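Local coordinates for protein first ORF in transposon ISC1904 (Sulfolobus solfataricus, PDB 3ILX) that probably binds DNA and exchanges its strands as a resolvase-family (IS607-type) serine recombinase, of which this chain is the catalytic-domain portion, at residues 55-67 / 82-94. Residues are numbered along the deposited sequence; the frame is centred on the assembly and turned at random.
Sequences LLRMILNNEVSRV and ILEEVCKAHNCEI
His90, just past helix 80-89, turns its side chain onto the C-terminal end of helix 50-60. Its CB lies 3.4 Å from Ile59 O and touches Ile59 CG2. Beyond it the imidazole has CA of Leu60 over one face, a CH-pi contact 3.9 Å from the ring centroid. ND1 donates in the ring plane to Asn62 OD1 (2.8 Å, 165° at the hydrogen), arriving well above the amide's carbonyl plane, while CE1 approaches Leu60 O and NE2 meets Leu60 CD2 at 3.7 Å. Asn62 is the C-prime residue of the Schellman motif ending helix 50-60; its bond to ND1, with that of NE2 to His90 of the second subunit, holds the ring's orientation. Beside it, CG1 of Val86 packs on Leu60 CD2. A chi1 of -170° carries Cys92 SG inward to rest against Val64 CG1 at 3.7 Å. Parallel strand pairing follows: Glu93 N binds Ser65 O and Val67 N binds Glu93 O (3.0 Å), with an Arg66 NE to Glu93 OE1 salt bridge, its hydrogen bond weak, alongside. Strands 64-69 and 93-96, joined through helix 80-89, form a parallel beta-alpha-beta unit of the resolvase N-terminal domain; 64-69 runs between 4-11 and 93-96, outermost in this chain's sheet, and both helices face the dimer partner.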
loop_
_atom_site.group_PDB
_atom_site.type_symbol
_atom_site.label_atom_id
_atom_site.label_comp_id
_atom_site.label_asym_id
_atom_site.label_seq_id
_atom_site.Cartn_x
_atom_site.Cartn_y
_atom_site.Cartn_z
ATOM N N LEU A 55 -4.573 -6.243 -14.627
ATOM C CA LEU A 55 -3.136 -6.425 -14.660
ATOM C C LEU A 55 -2.616 -7.355 -13.553
ATOM O O LEU A 55 -1.857 -8.272 -13.837
ATOM C CB LEU A 55 -2.422 -5.065 -14.594
ATOM C CG LEU A 55 -0.887 -5.047 -14.595
ATOM C CD1 LEU A 55 -0.264 -5.873 -15.748
ATOM C CD2 LEU A 55 -0.379 -3.572 -14.642
ATOM N N LEU A 56 -2.979 -7.067 -12.300
ATOM C CA LEU A 56 -2.547 -7.871 -11.152
ATOM C C LEU A 56 -2.959 -9.345 -11.305
ATOM O O LEU A 56 -2.180 -10.259 -10.991
ATOM C CB LEU A 56 -3.150 -7.302 -9.853
ATOM C CG LEU A 56 -2.967 -8.068 -8.545
ATOM C CD1 LEU A 56 -1.489 -8.232 -8.302
ATOM C CD2 LEU A 56 -3.602 -7.288 -7.380
ATOM N N ARG A 57 -4.193 -9.574 -11.747
ATOM C CA ARG A 57 -4.676 -10.927 -11.963
ATOM C C ARG A 57 -3.923 -11.608 -13.098
ATOM O O ARG A 57 -3.617 -12.790 -13.011
ATOM C CB ARG A 57 -6.186 -10.937 -12.210
ATOM C CG ARG A 57 -6.940 -10.589 -10.949
ATOM C CD ARG A 57 -8.362 -10.118 -11.207
ATOM N NE ARG A 57 -8.923 -9.643 -9.943
ATOM C CZ ARG A 57 -10.033 -8.927 -9.815
ATOM N NH1 ARG A 57 -10.727 -8.560 -10.886
ATOM N NH2 ARG A 57 -10.448 -8.573 -8.608
HETATM N N MSE A 58 -3.595 -10.859 -14.148
HETATM C CA MSE A 58 -2.831 -11.452 -15.232
HETATM C C MSE A 58 -1.435 -11.886 -14.769
HETATM O O MSE A 58 -0.967 -12.944 -15.161
HETATM C CB MSE A 58 -2.712 -10.489 -16.414
HETATM C CG MSE A 58 -3.979 -10.367 -17.227
HETATM SE SE MSE A 58 -3.639 -9.062 -18.640
HETATM C CE MSE A 58 -2.743 -10.263 -19.908
ATOM N N ILE A 59 -0.772 -11.041 -13.979
ATOM C CA ILE A 59 0.567 -11.370 -13.462
ATOM C C ILE A 59 0.484 -12.649 -12.636
ATOM O O ILE A 59 1.260 -13.586 -12.834
ATOM C CB ILE A 59 1.142 -10.227 -12.594
ATOM C CG1 ILE A 59 1.416 -8.991 -13.448
ATOM C CG2 ILE A 59 2.438 -10.666 -11.854
ATOM C CD1 ILE A 59 1.613 -7.687 -12.639
ATOM N N LEU A 60 -0.483 -12.670 -11.718
ATOM C CA LEU A 60 -0.729 -13.789 -10.821
ATOM C C LEU A 60 -1.110 -15.070 -11.559
ATOM O O LEU A 60 -0.862 -16.174 -11.049
ATOM C CB LEU A 60 -1.827 -13.430 -9.816
ATOM C CG LEU A 60 -1.458 -12.461 -8.685
ATOM C CD1 LEU A 60 -2.729 -11.886 -7.994
ATOM C CD2 LEU A 60 -0.520 -13.132 -7.675
ATOM N N ASN A 61 -1.709 -14.919 -12.742
ATOM C CA ASN A 61 -2.037 -16.045 -13.610
ATOM C C ASN A 61 -0.916 -16.386 -14.610
ATOM O O ASN A 61 -1.133 -17.123 -15.564
ATOM C CB ASN A 61 -3.360 -15.814 -14.337
ATOM C CG ASN A 61 -3.970 -17.128 -14.895
ATOM O OD1 ASN A 61 -3.740 -18.224 -14.367
ATOM N ND2 ASN A 61 -4.729 -17.014 -15.970
ATOM N N ASN A 62 0.271 -15.837 -14.385
ATOM C CA ASN A 62 1.434 -16.130 -15.211
ATOM C C ASN A 62 1.256 -15.751 -16.672
ATOM O O ASN A 62 1.727 -16.457 -17.541
ATOM C CB ASN A 62 1.820 -17.622 -15.107
ATOM C CG ASN A 62 2.141 -18.035 -13.684
ATOM O OD1 ASN A 62 2.928 -17.374 -13.010
ATOM N ND2 ASN A 62 1.501 -19.094 -13.208
ATOM N N GLU A 63 0.578 -14.646 -16.944
ATOM C CA GLU A 63 0.354 -14.224 -18.332
ATOM C C GLU A 63 1.364 -13.161 -18.799
ATOM O O GLU A 63 1.392 -12.788 -19.964
ATOM C CB GLU A 63 -1.063 -13.682 -18.510
ATOM C CG GLU A 63 -2.130 -14.726 -18.347
ATOM C CD GLU A 63 -3.528 -14.145 -18.283
ATOM O OE1 GLU A 63 -3.939 -13.410 -19.204
ATOM O OE2 GLU A 63 -4.236 -14.448 -17.307
ATOM N N VAL A 64 2.186 -12.689 -17.872
ATOM C CA VAL A 64 2.916 -11.433 -18.064
ATOM C C VAL A 64 4.417 -11.638 -17.926
ATOM O O VAL A 64 4.903 -12.204 -16.945
ATOM C CB VAL A 64 2.432 -10.314 -17.099
ATOM C CG1 VAL A 64 2.919 -8.946 -17.563
ATOM C CG2 VAL A 64 0.902 -10.282 -17.010
ATOM N N SER A 65 5.140 -11.174 -18.933
ATOM C CA SER A 65 6.585 -11.202 -18.898
ATOM C C SER A 65 7.122 -9.892 -18.337
ATOM O O SER A 65 8.110 -9.872 -17.589
ATOM C CB SER A 65 7.120 -11.406 -20.308
ATOM O OG SER A 65 8.496 -11.063 -20.379
ATOM N N ARG A 66 6.481 -8.790 -18.707
ATOM C CA ARG A 66 7.021 -7.476 -18.379
ATOM C C ARG A 66 5.920 -6.390 -18.334
ATOM O O ARG A 66 5.031 -6.371 -19.190
ATOM C CB ARG A 66 8.097 -7.137 -19.420
ATOM C CG ARG A 66 8.946 -5.993 -19.056
ATOM C CD ARG A 66 10.062 -5.833 -20.073
ATOM N NE ARG A 66 11.178 -6.761 -19.906
ATOM C CZ ARG A 66 12.266 -6.748 -20.679
ATOM N NH1 ARG A 66 12.369 -5.868 -21.672
ATOM N NH2 ARG A 66 13.252 -7.612 -20.476
ATOM N N VAL A 67 5.959 -5.526 -17.326
ATOM C CA VAL A 67 5.059 -4.366 -17.268
ATOM C C VAL A 67 5.938 -3.120 -17.322
ATOM O O VAL A 67 6.859 -2.998 -16.508
ATOM C CB VAL A 67 4.299 -4.267 -15.940
ATOM C CG1 VAL A 67 3.309 -3.074 -15.975
ATOM C CG2 VAL A 67 3.610 -5.601 -15.589
ATOM N N ILE A 82 5.393 -4.684 -2.571
ATOM C CA ILE A 82 4.601 -5.914 -2.621
ATOM C C ILE A 82 4.451 -6.328 -4.092
ATOM O O ILE A 82 4.673 -7.480 -4.440
ATOM C CB ILE A 82 3.209 -5.753 -1.929
ATOM C CG1 ILE A 82 3.401 -5.575 -0.425
ATOM C CG2 ILE A 82 2.276 -6.984 -2.225
ATOM C CD1 ILE A 82 2.180 -4.932 0.232
ATOM N N LEU A 83 4.130 -5.383 -4.969
ATOM C CA LEU A 83 3.987 -5.754 -6.384
ATOM C C LEU A 83 5.241 -6.383 -6.960
ATOM O O LEU A 83 5.156 -7.306 -7.769
ATOM C CB LEU A 83 3.572 -4.564 -7.256
ATOM C CG LEU A 83 2.224 -3.969 -6.877
ATOM C CD1 LEU A 83 1.999 -2.745 -7.762
ATOM C CD2 LEU A 83 1.069 -4.989 -7.071
ATOM N N GLU A 84 6.404 -5.856 -6.572
ATOM C CA GLU A 84 7.665 -6.373 -7.074
ATOM C C GLU A 84 7.907 -7.816 -6.591
ATOM O O GLU A 84 8.454 -8.658 -7.305
ATOM C CB GLU A 84 8.807 -5.498 -6.578
ATOM C CG GLU A 84 8.872 -4.085 -7.158
ATOM C CD GLU A 84 10.110 -3.338 -6.645
ATOM O OE1 GLU A 84 10.258 -3.120 -5.405
ATOM O OE2 GLU A 84 10.954 -2.992 -7.479
ATOM N N GLU A 85 7.498 -8.092 -5.359
ATOM C CA GLU A 85 7.644 -9.429 -4.814
ATOM C C GLU A 85 6.750 -10.366 -5.613
ATOM O O GLU A 85 7.178 -11.459 -6.009
ATOM C CB GLU A 85 7.300 -9.451 -3.326
ATOM C CG GLU A 85 8.326 -8.790 -2.405
ATOM C CD GLU A 85 9.624 -9.541 -2.348
ATOM O OE1 GLU A 85 9.630 -10.779 -2.512
ATOM O OE2 GLU A 85 10.665 -8.899 -2.108
ATOM N N VAL A 86 5.523 -9.902 -5.883
ATOM C CA VAL A 86 4.564 -10.663 -6.676
ATOM C C VAL A 86 5.119 -10.969 -8.060
ATOM O O VAL A 86 5.086 -12.110 -8.525
ATOM C CB VAL A 86 3.216 -9.900 -6.793
ATOM C CG1 VAL A 86 2.258 -10.641 -7.750
ATOM C CG2 VAL A 86 2.576 -9.780 -5.398
ATOM N N CYS A 87 5.651 -9.939 -8.714
ATOM C CA CYS A 87 6.209 -10.115 -10.060
ATOM C C CYS A 87 7.380 -11.085 -10.071
ATOM O O CYS A 87 7.500 -11.920 -10.982
ATOM C CB CYS A 87 6.628 -8.763 -10.616
ATOM S SG CYS A 87 5.197 -7.798 -11.050
ATOM N N LYS A 88 8.239 -10.983 -9.057
ATOM C CA LYS A 88 9.421 -11.836 -8.967
ATOM C C LYS A 88 8.973 -13.303 -8.914
ATOM O O LYS A 88 9.471 -14.142 -9.659
ATOM C CB LYS A 88 10.288 -11.432 -7.771
ATOM C CG LYS A 88 11.592 -12.235 -7.610
ATOM C CD LYS A 88 12.543 -11.593 -6.559
ATOM C CE LYS A 88 11.950 -11.637 -5.144
ATOM N NZ LYS A 88 12.580 -10.659 -4.180
ATOM N N ALA A 89 7.995 -13.613 -8.077
ATOM C CA ALA A 89 7.485 -14.979 -7.987
ATOM C C ALA A 89 6.751 -15.432 -9.262
ATOM O O ALA A 89 6.565 -16.622 -9.469
ATOM C CB ALA A 89 6.559 -15.126 -6.757
ATOM N N HIS A 90 6.323 -14.493 -10.101
ATOM C CA HIS A 90 5.562 -14.865 -11.309
ATOM C C HIS A 90 6.253 -14.546 -12.627
ATOM O O HIS A 90 5.584 -14.297 -13.647
ATOM C CB HIS A 90 4.178 -14.237 -11.277
ATOM C CG HIS A 90 3.260 -14.901 -10.319
ATOM N ND1 HIS A 90 2.516 -16.008 -10.658
ATOM C CD2 HIS A 90 2.989 -14.643 -9.020
ATOM C CE1 HIS A 90 1.809 -16.395 -9.613
ATOM N NE2 HIS A 90 2.076 -15.582 -8.605
ATOM N N ASN A 91 7.588 -14.541 -12.582
ATOM C CA ASN A 91 8.435 -14.446 -13.763
ATOM C C ASN A 91 8.156 -13.189 -14.557
ATOM O O ASN A 91 8.244 -13.158 -15.783
ATOM C CB ASN A 91 8.314 -15.723 -14.612
ATOM C CG ASN A 91 8.708 -16.958 -13.833
ATOM O OD1 ASN A 91 9.739 -16.966 -13.155
ATOM N ND2 ASN A 91 7.874 -17.999 -13.889
ATOM N N CYS A 92 7.878 -12.137 -13.802
ATOM C CA CYS A 92 7.489 -10.869 -14.340
ATOM C C CYS A 92 8.409 -9.787 -13.765
ATOM O O CYS A 92 8.797 -9.833 -12.601
ATOM C CB CYS A 92 6.030 -10.601 -13.925
ATOM S SG CYS A 92 5.331 -9.204 -14.753
ATOM N N GLU A 93 8.725 -8.802 -14.587
ATOM C CA GLU A 93 9.581 -7.689 -14.204
ATOM C C GLU A 93 8.783 -6.415 -14.425
ATOM O O GLU A 93 8.105 -6.286 -15.422
ATOM C CB GLU A 93 10.816 -7.739 -15.093
ATOM C CG GLU A 93 11.441 -6.451 -15.485
ATOM C CD GLU A 93 12.537 -6.673 -16.514
ATOM O OE1 GLU A 93 12.346 -7.515 -17.455
ATOM O OE2 GLU A 93 13.603 -6.017 -16.378
ATOM N N ILE A 94 8.791 -5.512 -13.457
ATOM C CA ILE A 94 8.184 -4.199 -13.636
ATOM C C ILE A 94 9.332 -3.314 -14.053
ATOM O O ILE A 94 10.342 -3.294 -13.373
ATOM C CB ILE A 94 7.611 -3.634 -12.349
ATOM C CG1 ILE A 94 6.372 -4.407 -11.905
ATOM C CG2 ILE A 94 7.208 -2.175 -12.514
ATOM C CD1 ILE A 94 6.310 -4.455 -10.366
HETATM O O HOH W 1 5.408 -17.519 -14.251
#